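Local coordinates for hypothetical Membrane Spanning Protein (Bacillus cereus, PDB 2FB5), which condenses two ATP molecules into the signalling nucleotide cyclic di-AMP as a diadenylate cyclase and is required for efficient spore formation, at residues K19-I22 and E23-E26; I50-M53 and L54-Q58; V97-R100 and N101-E105; A170-G173 and L174-S178. One frame throughout, in Å; residues are numbered along the deposited sequence.

Contact 1 (K19-I22 and E23-E26); sequences KQMI and EIAE
M21 and I24 meet on one flank of helix 4-35, where the sulfur SD of M21 lies 4.1 Å from CD1 of I24. The two side chains run at a slant to each other, and the flexible thioether of M21 reaches the end of the CG1 arm of I24. CG anti to the backbone N (chi1 -165°) and a bend at chi2 (63°) together place SD there, while the further bend at chi3 turns only CE. One turn round, CG2 of I22 sits 3.7 Å from the carboxylate oxygen OE1 of E26, a van der Waals contact between an apolar branch and a carboxylate oxygen. On the E23 side, a water donates to the carbonyl O of Q20 at 3.1 Å and to OE1 of E23 at 3.2 Å, so the Q20 carbonyl accepts both from this water and from the helix.

Beneath the side chains the backbone holds the spacing. E23 N bonds to K19 O at 2.9 Å, and the same i to i+4 step joins I24 to Q20, A25 to M21 and E26 to I22. K19, Q20, E23 and E26 suit the exposed flank, whereas small, buried A25 takes little room. M21 also packs on N56, V57 and L60, and I22 on V57. This is a regular alpha-helical turn with one side applied to helix 47-70, as in an antiparallel helical hairpin.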
loop_
_atom_site.group_PDB
_atom_site.type_symbol
_atom_site.label_atom_id
_atom_site.label_comp_id
_atom_site.label_asym_id
_atom_site.label_seq_id
_atom_site.Cartn_x
_atom_site.Cartn_y
_atom_site.Cartn_z
ATOM N N LYS A 19 -15.721 0.704 -13.978
ATOM C CA LYS A 19 -16.002 -0.671 -14.399
ATOM C C LYS A 19 -17.499 -0.888 -14.575
ATOM O O LYS A 19 -17.923 -1.539 -15.532
ATOM C CB LYS A 19 -15.465 -1.684 -13.387
ATOM C CG LYS A 19 -13.942 -1.818 -13.333
ATOM C CD LYS A 19 -13.616 -2.826 -12.242
ATOM C CE LYS A 19 -12.154 -3.090 -12.108
ATOM N NZ LYS A 19 -11.918 -4.063 -10.995
ATOM N N GLN A 20 -18.289 -0.335 -13.660
ATOM C CA GLN A 20 -19.746 -0.454 -13.730
ATOM C C GLN A 20 -20.336 0.238 -14.966
ATOM O O GLN A 20 -21.255 -0.293 -15.582
ATOM C CB GLN A 20 -20.406 0.070 -12.456
ATOM C CG GLN A 20 -20.160 -0.799 -11.201
ATOM C CD GLN A 20 -20.787 -0.204 -9.941
ATOM O OE1 GLN A 20 -20.940 1.015 -9.823
ATOM N NE2 GLN A 20 -21.140 -1.067 -8.986
ATOM N N MET A 21 -19.814 1.398 -15.347
ATOM C CA MET A 21 -20.282 2.029 -16.583
ATOM C C MET A 21 -19.885 1.243 -17.821
ATOM O O MET A 21 -20.645 1.192 -18.779
ATOM C CB MET A 21 -19.841 3.487 -16.730
ATOM C CG MET A 21 -20.640 4.222 -17.847
ATOM S SD MET A 21 -22.434 4.346 -17.517
ATOM C CE MET A 21 -22.256 5.058 -15.851
ATOM N N ILE A 22 -18.694 0.647 -17.802
ATOM C CA ILE A 22 -18.259 -0.207 -18.901
ATOM C C ILE A 22 -19.209 -1.406 -19.032
ATOM O O ILE A 22 -19.596 -1.760 -20.143
ATOM C CB ILE A 22 -16.785 -0.677 -18.739
ATOM C CG1 ILE A 22 -15.826 0.524 -18.847
ATOM C CG2 ILE A 22 -16.442 -1.777 -19.768
ATOM C CD1 ILE A 22 -14.329 0.215 -18.584
ATOM N N GLU A 23 -19.594 -2.008 -17.903
ATOM C CA GLU A 23 -20.531 -3.138 -17.914
ATOM C C GLU A 23 -21.890 -2.744 -18.472
ATOM O O GLU A 23 -22.501 -3.510 -19.209
ATOM C CB GLU A 23 -20.723 -3.728 -16.518
ATOM C CG GLU A 23 -19.505 -4.405 -15.944
ATOM C CD GLU A 23 -19.743 -4.946 -14.540
ATOM O OE1 GLU A 23 -20.556 -4.361 -13.775
ATOM O OE2 GLU A 23 -19.107 -5.959 -14.205
ATOM N N ILE A 24 -22.360 -1.553 -18.112
ATOM C CA ILE A 24 -23.623 -1.026 -18.628
ATOM C C ILE A 24 -23.591 -0.887 -20.167
ATOM O O ILE A 24 -24.540 -1.288 -20.858
ATOM C CB ILE A 24 -23.972 0.306 -17.937
ATOM C CG1 ILE A 24 -24.341 0.041 -16.464
ATOM C CG2 ILE A 24 -25.112 1.029 -18.673
ATOM C CD1 ILE A 24 -24.496 1.305 -15.625
ATOM N N ALA A 25 -22.479 -0.355 -20.687
ATOM C CA ALA A 25 -22.278 -0.224 -22.129
ATOM C C ALA A 25 -22.200 -1.587 -22.816
ATOM O O ALA A 25 -22.799 -1.786 -23.876
ATOM C CB ALA A 25 -21.012 0.592 -22.428
ATOM N N GLU A 26 -21.461 -2.516 -22.217
ATOM C CA GLU A 26 -21.332 -3.876 -22.748
ATOM C C GLU A 26 -22.690 -4.561 -22.870
ATOM O O GLU A 26 -22.971 -5.236 -23.865
ATOM C CB GLU A 26 -20.473 -4.717 -21.819
ATOM C CG GLU A 26 -18.978 -4.527 -21.947
ATOM C CD GLU A 26 -18.230 -5.341 -20.909
ATOM O OE1 GLU A 26 -18.261 -4.971 -19.717
ATOM O OE2 GLU A 26 -17.615 -6.361 -21.285
HETATM O O HOH W 1 -23.031 -2.364 -14.056
#

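Contact 2 (I50-M53 and L54-Q58); sequences IHHM and LANVQ
From I50 to V57 the chain is uninterrupted alpha helix, with L54 N bonded to I50 O at 3.0 Å and A55 N to H51 O at 2.9 Å. The next two bonds, N56 N to H52 O at 2.8 Å and V57 N to M53 O at 2.9 Å, continue the i to i+4 pattern and bring side chains four residues apart onto the same flank.

H52 and N56 make the side-chain meeting. CG of H52 is anti to the backbone N (chi1 -178°), which swings the imidazole forward along the helix toward the next turn. There the amide of N56 stands steeply against the ring, the two planes 72° apart. Its OD1 lies over one ring face, 3.6 Å above the plane and displaced toward the rim, while ND2 comes to 3.4 Å from NE2 of H52. H52 suits the surface, while N56 lies at its margin and also packs on M21 of helix 4-35. V57 instead lays CG2 3.4 Å from the carbonyl O of M53, its beta branch fitting closely against the preceding turn.

M53 keeps a different direction, its long, extended chain reaching E28 of helix 4-35. V57 packs on M21 and I22 of that helix, where a compact apolar side chain is at home. The contact is thus an alpha-helical turn of 47-70, packed by M53, N56 and V57 against helix 4-35 in an antiparallel helical hairpin.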
loop_
_atom_site.group_PDB
_atom_site.type_symbol
_atom_site.label_atom_id
_atom_site.label_comp_id
_atom_site.label_asym_id
_atom_site.label_seq_id
_atom_site.Cartn_x
_atom_site.Cartn_y
_atom_site.Cartn_z
ATOM N N ILE A 50 -26.175 4.545 -26.123
ATOM C CA ILE A 50 -24.826 3.963 -26.078
ATOM C C ILE A 50 -23.729 5.030 -26.176
ATOM O O ILE A 50 -22.725 4.946 -25.469
ATOM C CB ILE A 50 -24.627 2.778 -27.077
ATOM C CG1 ILE A 50 -23.242 2.140 -26.913
ATOM C CG2 ILE A 50 -24.829 3.211 -28.512
ATOM C CD1 ILE A 50 -23.041 1.462 -25.568
ATOM N N HIS A 51 -23.938 6.051 -27.007
ATOM C CA HIS A 51 -23.007 7.181 -27.065
ATOM C C HIS A 51 -22.827 7.842 -25.691
ATOM O O HIS A 51 -21.700 8.077 -25.262
ATOM C CB HIS A 51 -23.421 8.192 -28.149
ATOM C CG HIS A 51 -23.065 7.750 -29.541
ATOM N ND1 HIS A 51 -21.762 7.712 -29.996
ATOM C CD2 HIS A 51 -23.833 7.309 -30.567
ATOM C CE1 HIS A 51 -21.744 7.275 -31.245
ATOM N NE2 HIS A 51 -22.987 7.019 -31.615
ATOM N N HIS A 52 -23.937 8.109 -25.004
ATOM C CA HIS A 52 -23.918 8.671 -23.655
ATOM C C HIS A 52 -23.154 7.776 -22.669
ATOM O O HIS A 52 -22.342 8.265 -21.877
ATOM C CB HIS A 52 -25.358 8.908 -23.165
ATOM C CG HIS A 52 -25.452 9.539 -21.804
ATOM N ND1 HIS A 52 -24.978 10.806 -21.529
ATOM C CD2 HIS A 52 -25.992 9.083 -20.643
ATOM C CE1 HIS A 52 -25.220 11.104 -20.263
ATOM N NE2 HIS A 52 -25.834 10.076 -19.702
ATOM N N MET A 53 -23.409 6.466 -22.741
ATOM C CA MET A 53 -22.776 5.481 -21.876
ATOM C C MET A 53 -21.263 5.532 -22.045
ATOM O O MET A 53 -20.509 5.485 -21.073
ATOM C CB MET A 53 -23.296 4.070 -22.203
ATOM C CG MET A 53 -24.734 3.799 -21.752
ATOM S SD MET A 53 -25.426 2.252 -22.399
ATOM C CE MET A 53 -27.054 2.332 -21.622
ATOM N N LEU A 54 -20.829 5.645 -23.293
ATOM C CA LEU A 54 -19.407 5.731 -23.603
ATOM C C LEU A 54 -18.814 7.050 -23.113
ATOM O O LEU A 54 -17.664 7.099 -22.669
ATOM C CB LEU A 54 -19.243 5.641 -25.100
ATOM C CG LEU A 54 -18.183 4.689 -25.567
ATOM C CD1 LEU A 54 -18.727 3.272 -25.372
ATOM C CD2 LEU A 54 -17.919 4.986 -27.019
ATOM N N ALA A 55 -19.607 8.117 -23.205
ATOM C CA ALA A 55 -19.212 9.419 -22.670
ATOM C C ALA A 55 -19.022 9.348 -21.151
ATOM O O ALA A 55 -18.090 9.948 -20.613
ATOM C CB ALA A 55 -20.242 10.485 -23.042
ATOM N N ASN A 56 -19.918 8.624 -20.474
ATOM C CA ASN A 56 -19.806 8.362 -19.044
ATOM C C ASN A 56 -18.571 7.523 -18.686
ATOM O O ASN A 56 -17.913 7.797 -17.689
ATOM C CB ASN A 56 -21.069 7.670 -18.522
ATOM C CG ASN A 56 -22.287 8.595 -18.483
ATOM O OD1 ASN A 56 -22.166 9.813 -18.590
ATOM N ND2 ASN A 56 -23.466 8.006 -18.319
ATOM N N VAL A 57 -18.268 6.498 -19.478
ATOM C CA VAL A 57 -17.049 5.715 -19.263
ATOM C C VAL A 57 -15.852 6.656 -19.303
ATOM O O VAL A 57 -14.995 6.599 -18.430
ATOM C CB VAL A 57 -16.864 4.564 -20.302
ATOM C CG1 VAL A 57 -15.473 3.931 -20.188
ATOM C CG2 VAL A 57 -17.934 3.485 -20.124
ATOM N N GLN A 58 -15.810 7.526 -20.311
ATOM C CA GLN A 58 -14.683 8.444 -20.494
ATOM C C GLN A 58 -14.545 9.395 -19.298
ATOM O O GLN A 58 -13.450 9.611 -18.808
ATOM C CB GLN A 58 -14.788 9.196 -21.838
ATOM C CG GLN A 58 -13.694 10.240 -22.065
ATOM C CD GLN A 58 -12.883 10.037 -23.357
ATOM O OE1 GLN A 58 -13.436 9.761 -24.427
ATOM N NE2 GLN A 58 -11.562 10.191 -23.254
#

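Contact 3 (V97-R100 and N101-E105); sequences VVER and NETLE
E99 faces L104 across the bend of the loop that follows strand 94-98, and its side chain can be followed outward. CB is 3.9 Å from the methyl CD1 of L104. Because CG is anti to the backbone N (chi1 -169°), the extended chain passes L104 in the opposite sense, and CG touches both the same CD1 and, at 3.5 Å, the carbonyl O of E102. The carboxylate carbon CD is also near that carbonyl. At the tip the two oxygens part company: OE2 runs alongside T103, 3.8 Å from its CA, and makes a salt bridge with K141, while OE1 accepts a bond of 2.7 Å from a water. The same water accepts from L104 N at 2.8 Å.

A second water closes the inner side of the turn, accepting from R100 N and donating to the E102 carbonyl O. V97 CG1 meets L104 CD1 tip to tip at 3.7 Å, and the two branched side chains also pack on L139 in the sheet. The guanidinium of R100 leads elsewhere, NE to Y69 O and NH1 to D179 O, while the carboxylate of D179 receives N101 N and E102 N.

No direct hydrogen bond joins the two halves; waters bridge them instead. E99 thus pairs an aliphatic stem, suited to leucine, with a buried carboxylate whose charge is probably stabilised by K141 and water.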
loop_
_atom_site.group_PDB
_atom_site.type_symbol
_atom_site.label_atom_id
_atom_site.label_comp_id
_atom_site.label_asym_id
_atom_site.label_seq_id
_atom_site.Cartn_x
_atom_site.Cartn_y
_atom_site.Cartn_z
ATOM N N VAL A 97 1.596 22.073 -15.062
ATOM C CA VAL A 97 2.482 21.025 -14.542
ATOM C C VAL A 97 2.122 20.747 -13.079
ATOM O O VAL A 97 2.116 21.666 -12.257
ATOM C CB VAL A 97 3.957 21.483 -14.586
ATOM C CG1 VAL A 97 4.876 20.447 -13.925
ATOM C CG2 VAL A 97 4.405 21.735 -16.032
ATOM N N VAL A 98 1.818 19.493 -12.747
ATOM C CA VAL A 98 1.683 19.141 -11.346
ATOM C C VAL A 98 2.897 18.327 -10.921
ATOM O O VAL A 98 3.093 17.210 -11.398
ATOM C CB VAL A 98 0.384 18.372 -11.049
ATOM C CG1 VAL A 98 0.251 18.144 -9.552
ATOM C CG2 VAL A 98 -0.810 19.141 -11.610
ATOM N N GLU A 99 3.715 18.917 -10.050
ATOM C CA GLU A 99 4.876 18.246 -9.493
ATOM C C GLU A 99 4.437 17.023 -8.709
ATOM O O GLU A 99 3.471 17.085 -7.920
ATOM C CB GLU A 99 5.666 19.182 -8.575
ATOM C CG GLU A 99 7.032 18.632 -8.181
ATOM C CD GLU A 99 7.905 19.654 -7.454
ATOM O OE1 GLU A 99 7.878 20.849 -7.819
ATOM O OE2 GLU A 99 8.620 19.251 -6.511
ATOM N N ARG A 100 5.129 15.913 -8.942
ATOM C CA ARG A 100 4.811 14.670 -8.233
ATOM C C ARG A 100 5.992 14.288 -7.321
ATOM O O ARG A 100 6.370 15.094 -6.465
ATOM C CB ARG A 100 4.301 13.570 -9.210
ATOM C CG ARG A 100 2.901 13.920 -9.788
ATOM C CD ARG A 100 2.389 12.958 -10.864
ATOM N NE ARG A 100 1.835 11.706 -10.339
ATOM C CZ ARG A 100 2.356 10.503 -10.573
ATOM N NH1 ARG A 100 3.449 10.383 -11.313
ATOM N NH2 ARG A 100 1.790 9.417 -10.070
ATOM N N ASN A 101 6.574 13.102 -7.477
ATOM C CA ASN A 101 7.657 12.701 -6.575
ATOM C C ASN A 101 9.011 13.356 -6.891
ATOM O O ASN A 101 9.854 13.508 -6.001
ATOM C CB ASN A 101 7.802 11.170 -6.493
ATOM C CG ASN A 101 8.804 10.732 -5.411
ATOM O OD1 ASN A 101 8.647 11.084 -4.246
ATOM N ND2 ASN A 101 9.864 10.010 -5.812
ATOM N N GLU A 102 9.225 13.749 -8.143
ATOM C CA GLU A 102 10.516 14.292 -8.554
ATOM C C GLU A 102 10.514 15.818 -8.684
ATOM O O GLU A 102 9.560 16.411 -9.222
ATOM C CB GLU A 102 10.985 13.627 -9.855
ATOM C CG GLU A 102 11.097 12.118 -9.733
ATOM C CD GLU A 102 11.254 11.386 -11.062
ATOM O OE1 GLU A 102 11.476 12.027 -12.115
ATOM O OE2 GLU A 102 11.147 10.141 -11.040
ATOM N N THR A 103 11.576 16.450 -8.183
ATOM C CA THR A 103 11.690 17.917 -8.238
ATOM C C THR A 103 12.052 18.375 -9.653
ATOM O O THR A 103 12.692 17.644 -10.410
ATOM C CB THR A 103 12.683 18.487 -7.183
ATOM O OG1 THR A 103 14.018 18.104 -7.518
ATOM C CG2 THR A 103 12.339 17.981 -5.768
ATOM N N LEU A 104 11.642 19.589 -10.001
ATOM C CA LEU A 104 11.627 20.006 -11.395
ATOM C C LEU A 104 12.432 21.265 -11.718
ATOM O O LEU A 104 12.438 21.713 -12.868
ATOM C CB LEU A 104 10.168 20.216 -11.827
ATOM C CG LEU A 104 9.248 19.006 -11.638
ATOM C CD1 LEU A 104 7.798 19.381 -11.890
ATOM C CD2 LEU A 104 9.697 17.871 -12.570
ATOM N N GLU A 105 13.106 21.829 -10.717
ATOM C CA GLU A 105 13.776 23.129 -10.883
ATOM C C GLU A 105 14.911 23.128 -11.924
ATOM O O GLU A 105 15.183 24.156 -12.535
ATOM C CB GLU A 105 14.267 23.683 -9.531
ATOM C CG GLU A 105 15.559 23.052 -9.014
ATOM C CD GLU A 105 15.383 21.603 -8.575
ATOM O OE1 GLU A 105 16.368 20.842 -8.638
ATOM O OE2 GLU A 105 14.255 21.224 -8.185
HETATM O O HOH W 2 10.488 21.399 -8.237
HETATM O O HOH W 3 7.376 15.564 -10.540
#

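Contact 4 (A170-G173 and L174-S178); sequences AAIG and LSEKS
The carbonyl of I172 and the hydroxyl of S175 form the tight part of the turn around S175. OG of S175 donates to the carbonyl O of I172 at 2.7 Å, approaching well off the line of the carbonyl bond (C=O...OG angle 118°) because chi1 of 79° places OG between the backbone N and the carbonyl carbon. OG is also bonded by G198 N, so a buried hydroxyl both gives and receives. Two regular i to i+4 bonds back it, L174 N to A170 O (2.9 Å) and S175 N to A171 O (3.0 Å).

Toward E176 the backbone bonding weakens. E176 N makes only weak bonds, to I172 O and to G173 O. L174 O takes two donors from opposite faces of its plane, K177 N at 3.1 Å and S178 OG at 3.0 Å, the hydroxyl standing above the plane; serine is short enough to fold back so, and also receives A180 N. On the open side, a water donates to G173 O at 2.6 Å and to OE1 of E176, joining backbone to carboxylate. Having no side chain, buried G173 presents only backbone here, and OE1 of E176 lies 4.0 Å from its CA. The other oxygen, OE2, lies 3.6 Å from I172 CG2 and is bonded to T155. The exposed side chain of K177 points outward after CG passes G173 O, as suits a lysine at the surface.

The buried flank faces the sheet: A171, L174 and S175 rest on I182 of strand 181-185, A170 and A171 on L95 and L174 on V97 of strand 94-98, and A171 and S175 on A195 of strand 192-196.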
loop_
_atom_site.group_PDB
_atom_site.type_symbol
_atom_site.label_atom_id
_atom_site.label_comp_id
_atom_site.label_asym_id
_atom_site.label_seq_id
_atom_site.Cartn_x
_atom_site.Cartn_y
_atom_site.Cartn_z
ATOM N N ALA A 170 5.517 20.371 -25.166
ATOM C CA ALA A 170 6.182 20.746 -23.910
ATOM C C ALA A 170 5.732 19.836 -22.768
ATOM O O ALA A 170 6.533 19.449 -21.911
ATOM C CB ALA A 170 5.895 22.204 -23.569
ATOM N N ALA A 171 4.440 19.514 -22.763
ATOM C CA ALA A 171 3.875 18.590 -21.805
ATOM C C ALA A 171 4.525 17.218 -21.949
ATOM O O ALA A 171 5.002 16.639 -20.971
ATOM C CB ALA A 171 2.370 18.487 -22.001
ATOM N N ILE A 172 4.535 16.705 -23.176
ATOM C CA ILE A 172 5.143 15.412 -23.449
ATOM C C ILE A 172 6.609 15.476 -23.060
ATOM O O ILE A 172 7.110 14.574 -22.386
ATOM C CB ILE A 172 4.963 14.979 -24.930
ATOM C CG1 ILE A 172 3.470 14.804 -25.237
ATOM C CG2 ILE A 172 5.701 13.674 -25.207
ATOM C CD1 ILE A 172 3.161 14.630 -26.724
ATOM N N GLY A 173 7.269 16.565 -23.443
ATOM C CA GLY A 173 8.710 16.736 -23.225
ATOM C C GLY A 173 9.100 16.703 -21.759
ATOM O O GLY A 173 10.071 16.048 -21.385
ATOM N N LEU A 174 8.335 17.401 -20.913
ATOM C CA LEU A 174 8.610 17.379 -19.483
ATOM C C LEU A 174 8.301 16.002 -18.882
ATOM O O LEU A 174 9.030 15.514 -18.000
ATOM C CB LEU A 174 7.829 18.484 -18.729
ATOM C CG LEU A 174 8.215 18.556 -17.245
ATOM C CD1 LEU A 174 9.716 18.895 -17.053
ATOM C CD2 LEU A 174 7.309 19.510 -16.433
ATOM N N SER A 175 7.236 15.369 -19.370
ATOM C CA SER A 175 6.829 14.066 -18.853
ATOM C C SER A 175 7.833 12.943 -19.152
ATOM O O SER A 175 7.791 11.891 -18.492
ATOM C CB SER A 175 5.434 13.687 -19.362
ATOM O OG SER A 175 5.484 13.206 -20.694
ATOM N N GLU A 176 8.705 13.169 -20.140
ATOM C CA GLU A 176 9.789 12.226 -20.510
ATOM C C GLU A 176 10.979 12.299 -19.554
ATOM O O GLU A 176 11.764 11.359 -19.458
ATOM C CB GLU A 176 10.299 12.494 -21.944
ATOM C CG GLU A 176 9.314 12.169 -23.082
ATOM C CD GLU A 176 9.723 12.745 -24.467
ATOM O OE1 GLU A 176 10.681 13.540 -24.564
ATOM O OE2 GLU A 176 9.064 12.407 -25.471
ATOM N N LYS A 177 11.132 13.426 -18.869
ATOM C CA LYS A 177 12.316 13.670 -18.044
ATOM C C LYS A 177 12.020 13.619 -16.553
ATOM O O LYS A 177 12.926 13.752 -15.731
ATOM C CB LYS A 177 12.905 15.036 -18.391
ATOM C CG LYS A 177 13.309 15.189 -19.844
ATOM C CD LYS A 177 14.470 14.265 -20.174
ATOM C CE LYS A 177 14.852 14.394 -21.636
ATOM N NZ LYS A 177 16.094 13.622 -21.938
ATOM N N SER A 178 10.745 13.444 -16.218
ATOM C CA SER A 178 10.286 13.446 -14.832
ATOM C C SER A 178 8.979 12.684 -14.686
ATOM O O SER A 178 8.348 12.309 -15.673
ATOM C CB SER A 178 10.070 14.884 -14.365
ATOM O OG SER A 178 8.907 15.419 -14.968
HETATM O O HOH W 4 12.003 15.588 -23.109
#

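The four contacts form two pairs. Contacts 1 and 2 lie on the successive helices 4-35 and 47-70 with centres 9 Å apart, touching where M21 CG comes 3.5 Å from N56 CB. Contacts 3 and 4 belong to the DisA-type nucleotide-binding domain; their centres are 11 Å apart, and V97 CG1 meets L174 CD2 at 3.6 Å. Between the pairs nothing touches: the nearest atoms of contacts 2 and 4 are about 16 Å apart, the centres of contacts 1 and 3 about 35 Å. The two hairpin turns lie away from the domain that probably carries the cyclase chemistry, though helix 47-70 meets it near its C-terminal end, where Y69 O takes R100 NE.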